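Local coordinates for protein ribokinase (Giardia lamblia, PDB 6WHJ) that probably phosphorylates D-ribose at O-5, using ATP and a divalent cation such as magnesium, to give D-ribose 5-phosphate, at residues I12-N16 with N120-K124; L169-P175 with I190-P196; N174-Y178 with E200-I204; S232-V236 with I247-K251; T257-Y261 with A308-V313. Residues are numbered along the deposited sequence.

Interaction 1 of 5, residues I12-N16 with N120-K124; sequences IGSYN and NGMLK. With EDO (1,2-ethanediol), chain F.
One asparagine side chain imitates a strand: the carboxamide of Asn120 pairs with both backbone polar atoms of Tyr15. Tyr15 N donates to Asn120 OD1 at 3.0 Å, and Asn120 ND2 donates to Tyr15 O at 2.9 Å. To make this pair of hydrogen bonds, Asn120 sits in a 3-10 segment (phi/psi -61/-27) with its CA-to-CB bond directed toward 12-16 and chi1 m, chi2 -56°; the closest CA atoms are those of Ser14 and Asn120, 5.6 Å apart. Residues 14-16 are extended, Gly13 almost fully so (-174/-157). A water bridges Gly13 O (2.8 Å) and Asn120 OD1 (2.5 Å). Beside it Leu123, chi1 t and chi2 p, brings CD2 to 3.6 Å from Gly13 O and to 4.1 Å from CG2 of Ile12. Asn16, chi1 m, is predicted to bind the sugar, and its ND2 donates to O2 of an ethanediol, probably a crystallisation additive, at 3.2 Å; Asp18 and Glu146 also bond the diol, so it lies among residues predicted to bind ribose. Ser14 OG bonds Glu146 too. The contact lies where the chain passes from the large sheet to the lid sheet of a PfkB kinase. Segment 12-16 links strands 9-12 and 16-22, while 120-124 follows strand 111-116; Ile12 and Leu123 pack against Phe155 of helix 149-165 and strand 62-69.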
# COMPACT_ATOMS: atom_id res chain seq x y z
N ILE B 12 8.86 11.31 -21.27
CA ILE B 12 8.99 9.86 -21.34
C ILE B 12 9.16 9.36 -19.91
O ILE B 12 10.23 9.54 -19.31
CB ILE B 12 10.19 9.45 -22.20
CG1 ILE B 12 10.17 10.18 -23.55
CG2 ILE B 12 10.18 7.95 -22.43
CD1 ILE B 12 11.48 10.07 -24.33
N GLY B 13 8.13 8.73 -19.36
CA GLY B 13 8.23 8.25 -18.00
C GLY B 13 7.04 7.43 -17.55
O GLY B 13 6.29 6.88 -18.35
N SER B 14 6.87 7.39 -16.24
CA SER B 14 5.99 6.41 -15.62
C SER B 14 4.58 6.93 -15.39
O SER B 14 4.35 8.14 -15.24
CB SER B 14 6.59 5.96 -14.29
OG SER B 14 6.70 7.09 -13.45
N TYR B 15 3.64 5.99 -15.34
CA TYR B 15 2.34 6.22 -14.73
C TYR B 15 2.18 5.18 -13.63
O TYR B 15 2.35 3.98 -13.87
CB TYR B 15 1.17 6.10 -15.71
CG TYR B 15 -0.15 6.11 -14.95
CD1 TYR B 15 -0.69 7.30 -14.50
CD2 TYR B 15 -0.79 4.93 -14.60
CE1 TYR B 15 -1.85 7.33 -13.76
CE2 TYR B 15 -1.96 4.94 -13.86
CZ TYR B 15 -2.48 6.16 -13.44
OH TYR B 15 -3.65 6.22 -12.70
N ASN B 16 1.85 5.65 -12.43
CA ASN B 16 1.53 4.78 -11.31
C ASN B 16 0.16 5.17 -10.77
O ASN B 16 -0.14 6.35 -10.61
CB ASN B 16 2.57 4.91 -10.18
CG ASN B 16 3.97 4.50 -10.61
OD1 ASN B 16 4.17 3.47 -11.24
ND2 ASN B 16 4.95 5.33 -10.26
N ASN B 120 5.43 -0.06 -16.41
CA ASN B 120 6.46 0.94 -16.66
C ASN B 120 7.77 0.29 -17.07
O ASN B 120 8.55 0.88 -17.82
CB ASN B 120 6.64 1.81 -15.41
CG ASN B 120 5.44 2.71 -15.16
OD1 ASN B 120 5.05 3.49 -16.03
ND2 ASN B 120 4.84 2.58 -13.97
N GLY B 121 8.00 -0.95 -16.64
CA GLY B 121 9.20 -1.67 -17.02
C GLY B 121 9.23 -2.15 -18.47
O GLY B 121 10.28 -2.62 -18.91
N MET B 122 8.11 -2.05 -19.21
CA MET B 122 8.10 -2.43 -20.62
C MET B 122 8.32 -1.26 -21.57
O MET B 122 8.42 -1.49 -22.78
CB MET B 122 6.78 -3.11 -21.01
CG MET B 122 6.70 -4.59 -20.71
SD MET B 122 6.42 -4.97 -18.99
CE MET B 122 6.15 -6.75 -19.14
N LEU B 123 8.36 -0.03 -21.06
CA LEU B 123 8.52 1.16 -21.91
C LEU B 123 9.95 1.18 -22.43
O LEU B 123 10.89 1.51 -21.70
CB LEU B 123 8.20 2.42 -21.11
CG LEU B 123 8.16 3.76 -21.87
CD1 LEU B 123 7.08 3.72 -22.91
CD2 LEU B 123 7.93 4.92 -20.93
N LYS B 124 10.12 0.82 -23.70
CA LYS B 124 11.36 0.81 -24.46
C LYS B 124 11.11 1.63 -25.72
O LYS B 124 9.96 1.87 -26.09
CB LYS B 124 11.79 -0.59 -24.91
CG LYS B 124 11.66 -1.77 -23.98
CD LYS B 124 12.12 -3.00 -24.74
CE LYS B 124 12.53 -4.13 -23.83
NZ LYS B 124 11.49 -4.40 -22.81
C1 EDO F . 5.50 9.14 -7.45
O1 EDO F . 6.49 8.17 -7.09
C2 EDO F . 4.10 8.55 -7.27
O2 EDO F . 4.10 7.22 -7.80
O HOH W 1 5.51 4.19 -18.38

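Interaction 2 of 5, residues L169-P175 with I190-P196; sequences LRFVFNP and ITDIFCP
Phe173 and Phe194 form the apolar centre, CD2 of Phe173 lying 3.3 Å from CE1 of Phe194; the rings are oblique, centroids 5.6 Å apart and planes at 32°, both with chi1 t. Pro175 CG reaches Phe194 CZ at 3.5 Å. On the same side as Phe173, Phe171, chi1 t, places CD2 3.5 Å from Ile190 CG1. On the other face of the sheet Val172 and Ile193 sit side by side, and Val172 CG1 meets Cys195 SG at 3.8 Å. Between these layers the strands run parallel, pairing Val172 with Ile193 (CA-CA 4.8 Å) and Phe173 with Phe194 (5.1 Å). The ladder reads Ile193 N to Phe171 O 3.1 Å, Phe173 N to Ile193 O 3.0 Å and Cys195 N to Phe173 O 3.0 Å. Asp192 N also donates to Phe171 O, at 2.9 Å. At the ends side chains take over: Asp192 OD1 (chi1 m) accepts Phe171 N at 2.6 Å, and Asn174 ND2 (chi1 t) donates to Cys195 O at 2.9 Å. Helix 184-188 completes this beta-alpha-beta unit of the Rossmann-like core. Asp192 additionally forms salt bridges to Lys163 and Lys234, so its carboxylate is both a backbone acceptor and a buried charge balanced by two lysines.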
# COMPACT_ATOMS: atom_id res chain seq x y z
N LEU B 169 16.55 20.88 -29.58
CA LEU B 169 16.04 19.98 -28.56
C LEU B 169 16.94 20.02 -27.33
O LEU B 169 18.17 19.95 -27.45
CB LEU B 169 15.96 18.56 -29.11
CG LEU B 169 15.55 17.50 -28.10
CD1 LEU B 169 14.15 17.75 -27.62
CD2 LEU B 169 15.67 16.13 -28.70
N ARG B 170 16.34 20.16 -26.15
CA ARG B 170 17.04 20.12 -24.88
C ARG B 170 16.49 18.98 -24.04
O ARG B 170 15.27 18.76 -24.00
CB ARG B 170 16.90 21.45 -24.12
CG ARG B 170 17.61 22.59 -24.79
CD ARG B 170 19.10 22.47 -24.81
NE ARG B 170 19.66 23.65 -25.47
CZ ARG B 170 19.88 23.75 -26.78
NH1 ARG B 170 19.62 22.72 -27.58
NH2 ARG B 170 20.37 24.87 -27.29
N PHE B 171 17.38 18.25 -23.38
CA PHE B 171 17.01 17.14 -22.50
C PHE B 171 17.02 17.63 -21.05
O PHE B 171 18.07 18.01 -20.52
CB PHE B 171 17.98 15.98 -22.71
CG PHE B 171 17.72 14.77 -21.84
CD1 PHE B 171 16.49 14.54 -21.25
CD2 PHE B 171 18.72 13.82 -21.66
CE1 PHE B 171 16.27 13.41 -20.47
CE2 PHE B 171 18.51 12.69 -20.89
CZ PHE B 171 17.28 12.49 -20.29
N VAL B 172 15.84 17.64 -20.42
CA VAL B 172 15.69 17.96 -19.00
C VAL B 172 15.52 16.65 -18.25
O VAL B 172 14.56 15.91 -18.48
CB VAL B 172 14.48 18.88 -18.76
CG1 VAL B 172 14.37 19.23 -17.25
CG2 VAL B 172 14.57 20.13 -19.64
N PHE B 173 16.46 16.37 -17.34
CA PHE B 173 16.46 15.15 -16.54
C PHE B 173 16.22 15.48 -15.08
O PHE B 173 17.03 16.17 -14.45
CB PHE B 173 17.78 14.39 -16.73
CG PHE B 173 17.88 13.11 -15.93
CD1 PHE B 173 16.82 12.21 -15.88
CD2 PHE B 173 19.05 12.78 -15.27
CE1 PHE B 173 16.92 11.03 -15.15
CE2 PHE B 173 19.15 11.61 -14.54
CZ PHE B 173 18.08 10.73 -14.49
N ASN B 174 15.11 14.97 -14.53
CA ASN B 174 14.79 15.09 -13.11
C ASN B 174 15.06 13.76 -12.43
O ASN B 174 14.23 12.84 -12.54
CB ASN B 174 13.32 15.51 -12.93
CG ASN B 174 12.86 15.44 -11.50
OD1 ASN B 174 11.74 15.02 -11.23
ND2 ASN B 174 13.73 15.82 -10.57
N PRO B 175 16.17 13.59 -11.69
CA PRO B 175 16.58 12.26 -11.21
C PRO B 175 15.79 11.78 -10.00
O PRO B 175 16.34 11.52 -8.93
CB PRO B 175 18.06 12.48 -10.88
CG PRO B 175 18.07 13.89 -10.37
CD PRO B 175 17.09 14.65 -11.24
N ILE B 190 24.03 13.20 -22.10
CA ILE B 190 23.17 13.87 -23.06
C ILE B 190 22.18 14.79 -22.38
O ILE B 190 21.36 15.42 -23.06
CB ILE B 190 22.42 12.87 -23.97
CG1 ILE B 190 21.40 12.08 -23.14
CG2 ILE B 190 23.42 11.95 -24.71
CD1 ILE B 190 20.26 11.55 -23.95
N THR B 191 22.24 14.89 -21.05
CA THR B 191 21.39 15.82 -20.33
C THR B 191 21.86 17.25 -20.59
O THR B 191 23.06 17.55 -20.56
CB THR B 191 21.44 15.54 -18.83
OG1 THR B 191 20.85 14.26 -18.56
CG2 THR B 191 20.69 16.62 -18.04
N ASP B 192 20.90 18.13 -20.86
CA ASP B 192 21.20 19.54 -21.01
C ASP B 192 20.96 20.31 -19.73
O ASP B 192 21.75 21.19 -19.38
CB ASP B 192 20.37 20.13 -22.15
CG ASP B 192 20.67 19.46 -23.49
OD1 ASP B 192 19.81 18.72 -24.01
OD2 ASP B 192 21.79 19.68 -24.00
N ILE B 193 19.87 20.00 -19.02
CA ILE B 193 19.49 20.64 -17.77
C ILE B 193 19.16 19.57 -16.74
O ILE B 193 18.22 18.79 -16.94
CB ILE B 193 18.31 21.60 -17.95
CG1 ILE B 193 18.66 22.69 -18.97
CG2 ILE B 193 17.86 22.17 -16.60
CD1 ILE B 193 17.49 23.52 -19.42
N PHE B 194 19.91 19.55 -15.64
CA PHE B 194 19.78 18.54 -14.59
C PHE B 194 19.08 19.17 -13.40
O PHE B 194 19.46 20.27 -12.96
CB PHE B 194 21.18 18.02 -14.22
CG PHE B 194 21.18 16.80 -13.34
CD1 PHE B 194 20.48 15.66 -13.70
CD2 PHE B 194 21.95 16.78 -12.19
CE1 PHE B 194 20.50 14.53 -12.90
CE2 PHE B 194 21.97 15.65 -11.39
CZ PHE B 194 21.25 14.52 -11.75
N CYS B 195 18.05 18.49 -12.87
CA CYS B 195 17.17 19.06 -11.85
C CYS B 195 17.09 18.16 -10.62
O CYS B 195 16.04 17.56 -10.34
CB CYS B 195 15.76 19.29 -12.41
SG CYS B 195 15.74 20.31 -13.86
N PRO B 196 18.16 18.06 -9.85
CA PRO B 196 18.10 17.30 -8.61
C PRO B 196 17.60 18.17 -7.46
O PRO B 196 17.68 19.40 -7.49
CB PRO B 196 19.57 16.92 -8.39
CG PRO B 196 20.30 18.11 -8.87
CD PRO B 196 19.51 18.61 -10.07

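Interaction 3 of 5, residues N174-Y178 with E200-I204; sequences NPAPY and EALEI
Just beyond strand 170-173, near the predicted substrate and ATP sites, a proline-rich loop packs on helix 198-205, closest at Tyr178 CA and Glu200 CA, 5.7 Å apart. Pro175 (phi/psi -78/63) centres an inverse gamma turn, with Ala176 N donating to Asn174 O at 2.7 Å; a cis peptide precedes Pro177. The loop partly wraps the carboxylate of Glu200 (chi1 m, chi2 149°). Glu200 CD lies 3.5 Å from Pro175 O, and its OE1 3.6 Å from Ala176 CB. Waters carry the polar link: one 2.6 Å from Glu200 OE2 and 3.2 Å from Asn174 ND2, which also donates to Cys195 O, the other 2.6 Å from Glu200 OE1 and 3.1 Å from Tyr178 N. Tyr178 (chi1 t) lays its ring face against Glu203 CB, a CH-pi contact 3.5 Å from the centroid, while Pro175 CB touches Ile204 CD1 at 3.7 Å. Polar coupling of loop and helix therefore runs through water, the direct contacts being van der Waals and CH-pi.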
# COMPACT_ATOMS: atom_id res chain seq x y z
N ASN B 174 15.11 14.97 -14.53
CA ASN B 174 14.79 15.09 -13.11
C ASN B 174 15.06 13.76 -12.43
O ASN B 174 14.23 12.84 -12.54
CB ASN B 174 13.32 15.51 -12.93
CG ASN B 174 12.86 15.44 -11.50
OD1 ASN B 174 11.74 15.02 -11.23
ND2 ASN B 174 13.73 15.82 -10.57
N PRO B 175 16.17 13.59 -11.69
CA PRO B 175 16.58 12.26 -11.21
C PRO B 175 15.79 11.78 -10.00
O PRO B 175 16.34 11.52 -8.93
CB PRO B 175 18.06 12.48 -10.88
CG PRO B 175 18.07 13.89 -10.37
CD PRO B 175 17.09 14.65 -11.24
N ALA B 176 14.47 11.59 -10.17
CA ALA B 176 13.60 11.29 -9.04
C ALA B 176 12.78 10.02 -9.27
O ALA B 176 12.22 9.83 -10.36
CB ALA B 176 12.65 12.46 -8.78
N PRO B 177 12.68 9.13 -8.27
CA PRO B 177 13.42 9.15 -7.00
C PRO B 177 14.82 8.60 -7.18
O PRO B 177 15.07 7.89 -8.15
CB PRO B 177 12.58 8.22 -6.11
CG PRO B 177 12.02 7.22 -7.06
CD PRO B 177 11.72 8.02 -8.32
N TYR B 178 15.71 8.86 -6.22
CA TYR B 178 17.06 8.35 -6.33
C TYR B 178 17.07 6.83 -6.39
O TYR B 178 16.46 6.15 -5.56
CB TYR B 178 17.93 8.82 -5.16
CG TYR B 178 19.25 8.12 -5.17
CD1 TYR B 178 20.21 8.42 -6.13
CD2 TYR B 178 19.54 7.12 -4.24
CE1 TYR B 178 21.42 7.76 -6.15
CE2 TYR B 178 20.74 6.46 -4.25
CZ TYR B 178 21.68 6.78 -5.21
OH TYR B 178 22.89 6.12 -5.21
N GLU B 200 18.94 14.20 -3.68
CA GLU B 200 19.22 13.48 -4.92
C GLU B 200 20.59 13.85 -5.47
O GLU B 200 21.31 13.00 -6.00
CB GLU B 200 18.13 13.72 -5.95
CG GLU B 200 16.88 12.90 -5.71
CD GLU B 200 15.62 13.59 -6.18
OE1 GLU B 200 14.53 13.13 -5.79
OE2 GLU B 200 15.72 14.57 -6.95
N ALA B 201 20.95 15.14 -5.38
CA ALA B 201 22.28 15.56 -5.83
C ALA B 201 23.37 14.95 -4.95
O ALA B 201 24.44 14.59 -5.44
CB ALA B 201 22.38 17.08 -5.82
N LEU B 202 23.09 14.82 -3.65
CA LEU B 202 24.09 14.29 -2.74
C LEU B 202 24.28 12.79 -2.94
O LEU B 202 25.40 12.28 -2.78
CB LEU B 202 23.71 14.59 -1.30
CG LEU B 202 24.04 16.02 -0.87
CD1 LEU B 202 23.59 16.30 0.56
CD2 LEU B 202 25.54 16.28 -1.04
N GLU B 203 23.21 12.08 -3.27
CA GLU B 203 23.32 10.64 -3.46
C GLU B 203 23.98 10.28 -4.78
O GLU B 203 24.64 9.24 -4.87
CB GLU B 203 21.94 9.99 -3.38
CG GLU B 203 21.30 10.05 -2.00
CD GLU B 203 21.54 8.77 -1.20
OE1 GLU B 203 22.59 8.12 -1.42
OE2 GLU B 203 20.68 8.43 -0.36
N ILE B 204 23.87 11.15 -5.80
CA ILE B 204 24.46 10.82 -7.10
C ILE B 204 25.96 11.10 -7.15
O ILE B 204 26.62 10.62 -8.07
CB ILE B 204 23.66 11.58 -8.18
CG1 ILE B 204 22.24 11.01 -8.30
CG2 ILE B 204 24.30 11.52 -9.57
CD1 ILE B 204 21.29 11.84 -9.17
O HOH W 2 13.60 16.01 -7.36
O HOH W 3 14.72 10.99 -4.27

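Interaction 4 of 5, residues S232-V236 with I247-K251; sequences SLKFV and IVQTK
Ile247, in strand 245-249, opens the pairing, its CG2 3.9 Å from CD2 of Phe235 and its CA 3.5 Å from Val236 O. Val248 follows as the hydrogen-bonded antiparallel partner of Val236 (CA-CA 5.3 Å): Val248 N donates to Val236 O and Val236 N to Val248 O, both at 2.9 Å. Gln249 faces Phe235 in the non-hydrogen-bonded pair, CA-CA 4.6 Å; with Gln249 chi1 t and Phe235 chi1 m, CG of Gln249 lies 3.7 Å from CE2 of Phe235. A water joins Gln249 NE2, 3.0 Å away, to Lys234 O at 3.3 Å. Thr250 leaves the strand but prolongs the ladder, with N to Lys234 O at 3.2 Å and, from its p rotamer, OG1 to Leu233 O at 2.9 Å. At Lys251 the backbone turns off with positive phi (72/-48). This is the open end of the beta hairpin 235-239/245-249, sandwiched between helices: Phe235 and Ile247 rest on helix 301-318, Leu233, Val248 and Thr250 on helix 216-228, and strand 193-194 flanks strand 235-239.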
# COMPACT_ATOMS: atom_id res chain seq x y z
N SER B 232 27.26 17.71 -22.81
CA SER B 232 26.06 18.50 -23.04
C SER B 232 25.58 19.32 -21.84
O SER B 232 24.87 20.30 -22.04
CB SER B 232 24.90 17.60 -23.50
OG SER B 232 24.63 16.60 -22.55
N LEU B 233 25.92 18.93 -20.61
CA LEU B 233 25.30 19.56 -19.44
C LEU B 233 25.64 21.04 -19.36
O LEU B 233 26.81 21.43 -19.34
CB LEU B 233 25.73 18.86 -18.14
CG LEU B 233 25.10 19.39 -16.84
CD1 LEU B 233 23.59 19.28 -16.82
CD2 LEU B 233 25.68 18.68 -15.63
N LYS B 234 24.60 21.87 -19.29
CA LYS B 234 24.75 23.32 -19.30
C LYS B 234 24.31 23.98 -18.01
O LYS B 234 24.86 25.02 -17.64
CB LYS B 234 23.95 23.92 -20.46
CG LYS B 234 24.49 23.53 -21.83
CD LYS B 234 23.41 23.68 -22.90
CE LYS B 234 23.88 23.05 -24.20
NZ LYS B 234 23.70 21.57 -24.17
N PHE B 235 23.31 23.41 -17.33
CA PHE B 235 22.78 23.99 -16.10
C PHE B 235 22.36 22.87 -15.17
O PHE B 235 21.80 21.86 -15.61
CB PHE B 235 21.59 24.91 -16.36
CG PHE B 235 21.93 26.10 -17.19
CD1 PHE B 235 21.66 26.12 -18.55
CD2 PHE B 235 22.53 27.21 -16.61
CE1 PHE B 235 21.97 27.21 -19.31
CE2 PHE B 235 22.84 28.31 -17.37
CZ PHE B 235 22.57 28.31 -18.73
N VAL B 236 22.60 23.07 -13.88
CA VAL B 236 22.03 22.25 -12.82
C VAL B 236 21.06 23.14 -12.07
O VAL B 236 21.46 24.19 -11.55
CB VAL B 236 23.10 21.69 -11.88
CG1 VAL B 236 22.45 20.85 -10.78
CG2 VAL B 236 24.12 20.88 -12.65
N ILE B 247 20.10 27.81 -9.65
CA ILE B 247 20.58 27.48 -10.99
C ILE B 247 22.08 27.76 -11.03
O ILE B 247 22.51 28.88 -10.75
CB ILE B 247 19.85 28.30 -12.06
CG1 ILE B 247 18.35 28.02 -11.99
CG2 ILE B 247 20.38 27.96 -13.45
CD1 ILE B 247 17.52 29.03 -12.72
N VAL B 248 22.86 26.75 -11.39
CA VAL B 248 24.30 26.90 -11.53
C VAL B 248 24.67 26.52 -12.95
O VAL B 248 24.28 25.45 -13.43
CB VAL B 248 25.08 26.03 -10.52
CG1 VAL B 248 26.57 26.28 -10.64
CG2 VAL B 248 24.61 26.32 -9.10
N GLN B 249 25.43 27.39 -13.61
CA GLN B 249 25.96 27.10 -14.94
C GLN B 249 27.19 26.23 -14.81
O GLN B 249 28.02 26.44 -13.92
CB GLN B 249 26.33 28.39 -15.66
CG GLN B 249 26.56 28.21 -17.15
CD GLN B 249 26.56 29.52 -17.89
OE1 GLN B 249 26.50 30.59 -17.29
NE2 GLN B 249 26.57 29.44 -19.21
N THR B 250 27.34 25.26 -15.71
CA THR B 250 28.57 24.48 -15.73
C THR B 250 29.74 25.32 -16.25
O THR B 250 29.56 26.35 -16.90
CB THR B 250 28.40 23.22 -16.60
OG1 THR B 250 28.07 23.60 -17.94
CG2 THR B 250 27.30 22.32 -16.04
N LYS B 251 30.95 24.90 -15.88
CA LYS B 251 32.22 25.50 -16.32
C LYS B 251 32.50 26.86 -15.68
O LYS B 251 33.60 27.07 -15.16
CB LYS B 251 32.30 25.65 -17.85
CG LYS B 251 31.95 24.41 -18.67
CD LYS B 251 32.77 23.19 -18.28
CE LYS B 251 32.24 21.94 -18.97
NZ LYS B 251 32.36 20.72 -18.12
O HOH W 4 25.74 26.75 -20.27

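Interaction 5 of 5, residues T257-Y261 with A308-V313; sequences TVGIY and ARFASV
Val258, the last residue of strand 255-258, points its CA-to-CB bond toward the helix and, with chi1 t, fits against one turn of it: CG2 lies 4.0 Å from Ala308 CB, CG1 4.0 Å from Arg309 CG and CG1 3.4 Å from Ser312 OG. The CA atoms of Val258 and Arg309 are 6.1 Å apart. A water carries the polar link, 2.7 Å from Val258 O, to which it donates, and 2.6 Å from Ser312 OG (chi1 m). Gly259 then leads the chain out of the strand, its O 3.6 Å from Ser312 OG. Strand 255-258 is the outermost strand at this end of the large PfkB sheet, and helix 301-318 packs across that sheet's face, so the contact seats the sheet margin on a helix. Past Ile260, whose side chain starts away from the helix, the extended backbone brings Tyr261 CA to 5.1 Å from Val313 CA. With chi1 t, Tyr261 puts a ring face against Val313 CG1, a CH-pi contact 4.2 Å from the centroid, and CD2 3.6 Å from Val313 O; its hydroxyl bonds His263.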
# COMPACT_ATOMS: atom_id res chain seq x y z
N THR B 257 19.66 32.66 -7.90
CA THR B 257 18.81 32.18 -6.81
C THR B 257 17.37 32.55 -7.12
O THR B 257 17.08 33.68 -7.53
CB THR B 257 19.24 32.80 -5.47
OG1 THR B 257 20.43 32.16 -5.00
CG2 THR B 257 18.15 32.65 -4.43
N VAL B 258 16.46 31.59 -6.93
CA VAL B 258 15.04 31.78 -7.23
C VAL B 258 14.27 31.37 -5.98
O VAL B 258 14.08 30.18 -5.73
CB VAL B 258 14.58 30.96 -8.44
CG1 VAL B 258 13.09 31.17 -8.70
CG2 VAL B 258 15.38 31.32 -9.69
N GLY B 259 13.82 32.35 -5.20
CA GLY B 259 13.12 32.07 -3.97
C GLY B 259 11.75 31.46 -4.20
O GLY B 259 11.18 31.49 -5.29
N ILE B 260 11.20 30.88 -3.13
CA ILE B 260 9.83 30.39 -3.19
C ILE B 260 8.88 31.56 -3.39
O ILE B 260 9.18 32.71 -3.04
CB ILE B 260 9.44 29.59 -1.93
CG1 ILE B 260 9.44 30.50 -0.70
CG2 ILE B 260 10.34 28.38 -1.72
CD1 ILE B 260 9.03 29.78 0.57
N TYR B 261 7.74 31.27 -3.99
CA TYR B 261 6.60 32.17 -3.99
C TYR B 261 5.57 31.60 -3.03
O TYR B 261 5.10 30.47 -3.23
CB TYR B 261 6.01 32.31 -5.39
CG TYR B 261 4.61 32.86 -5.40
CD1 TYR B 261 4.38 34.23 -5.30
CD2 TYR B 261 3.51 32.01 -5.51
CE1 TYR B 261 3.09 34.74 -5.30
CE2 TYR B 261 2.22 32.52 -5.52
CZ TYR B 261 2.02 33.88 -5.41
OH TYR B 261 0.73 34.38 -5.42
N ALA B 308 12.35 29.42 -14.09
CA ALA B 308 12.23 28.93 -12.72
C ALA B 308 11.40 29.85 -11.83
O ALA B 308 10.70 29.37 -10.94
CB ALA B 308 13.63 28.72 -12.12
N ARG B 309 11.44 31.17 -12.08
CA ARG B 309 10.54 32.07 -11.35
C ARG B 309 9.09 31.71 -11.62
O ARG B 309 8.26 31.69 -10.71
CB ARG B 309 10.79 33.53 -11.74
CG ARG B 309 12.03 34.16 -11.13
CD ARG B 309 12.09 35.67 -11.44
NE ARG B 309 12.65 35.99 -12.76
CZ ARG B 309 13.95 36.13 -13.00
NH1 ARG B 309 14.83 35.97 -12.02
NH2 ARG B 309 14.38 36.41 -14.22
N PHE B 310 8.78 31.41 -12.88
CA PHE B 310 7.44 30.98 -13.24
C PHE B 310 7.09 29.68 -12.54
O PHE B 310 6.01 29.54 -11.96
CB PHE B 310 7.39 30.84 -14.77
CG PHE B 310 6.07 30.39 -15.32
CD1 PHE B 310 5.10 31.30 -15.66
CD2 PHE B 310 5.85 29.05 -15.59
CE1 PHE B 310 3.90 30.88 -16.21
CE2 PHE B 310 4.66 28.63 -16.14
CZ PHE B 310 3.68 29.54 -16.45
N ALA B 311 8.04 28.74 -12.50
CA ALA B 311 7.77 27.44 -11.88
C ALA B 311 7.55 27.59 -10.38
O ALA B 311 6.74 26.86 -9.80
CB ALA B 311 8.91 26.47 -12.16
N SER B 312 8.26 28.52 -9.74
CA SER B 312 8.06 28.76 -8.31
C SER B 312 6.64 29.24 -8.01
O SER B 312 6.00 28.76 -7.07
CB SER B 312 9.08 29.78 -7.79
OG SER B 312 10.40 29.30 -7.99
N VAL B 313 6.13 30.18 -8.81
CA VAL B 313 4.80 30.71 -8.58
C VAL B 313 3.77 29.60 -8.73
O VAL B 313 2.83 29.48 -7.93
CB VAL B 313 4.52 31.89 -9.54
CG1 VAL B 313 3.07 32.37 -9.44
CG2 VAL B 313 5.49 33.03 -9.26
O HOH W 5 12.24 28.32 -6.42

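Overall arrangement
Interactions 2, 4 and 5 follow the large sheet outward: interaction 2 pairs buried inner parallel strands, interaction 4 the neighbouring hairpin, and interaction 5 the edge strand, partly exposed, with a helix. Backbone ladders dominate the first two, joined by the Asp192-Lys234 salt bridge; interaction 5 relies on packing and a water, touching interaction 4 at Ile247 and Ala308. Interaction 3 shares Asn174 and Pro175 with interaction 2, in a water-linked loop-helix contact. Interaction 1 touches none of these; its centre is about 18 Å from those of interactions 2 and 3 and about 29 Å from that of interaction 5. Though buried, it joins largely irregular backbone through a side-chain amide and includes Asn16 of the predicted ribose site.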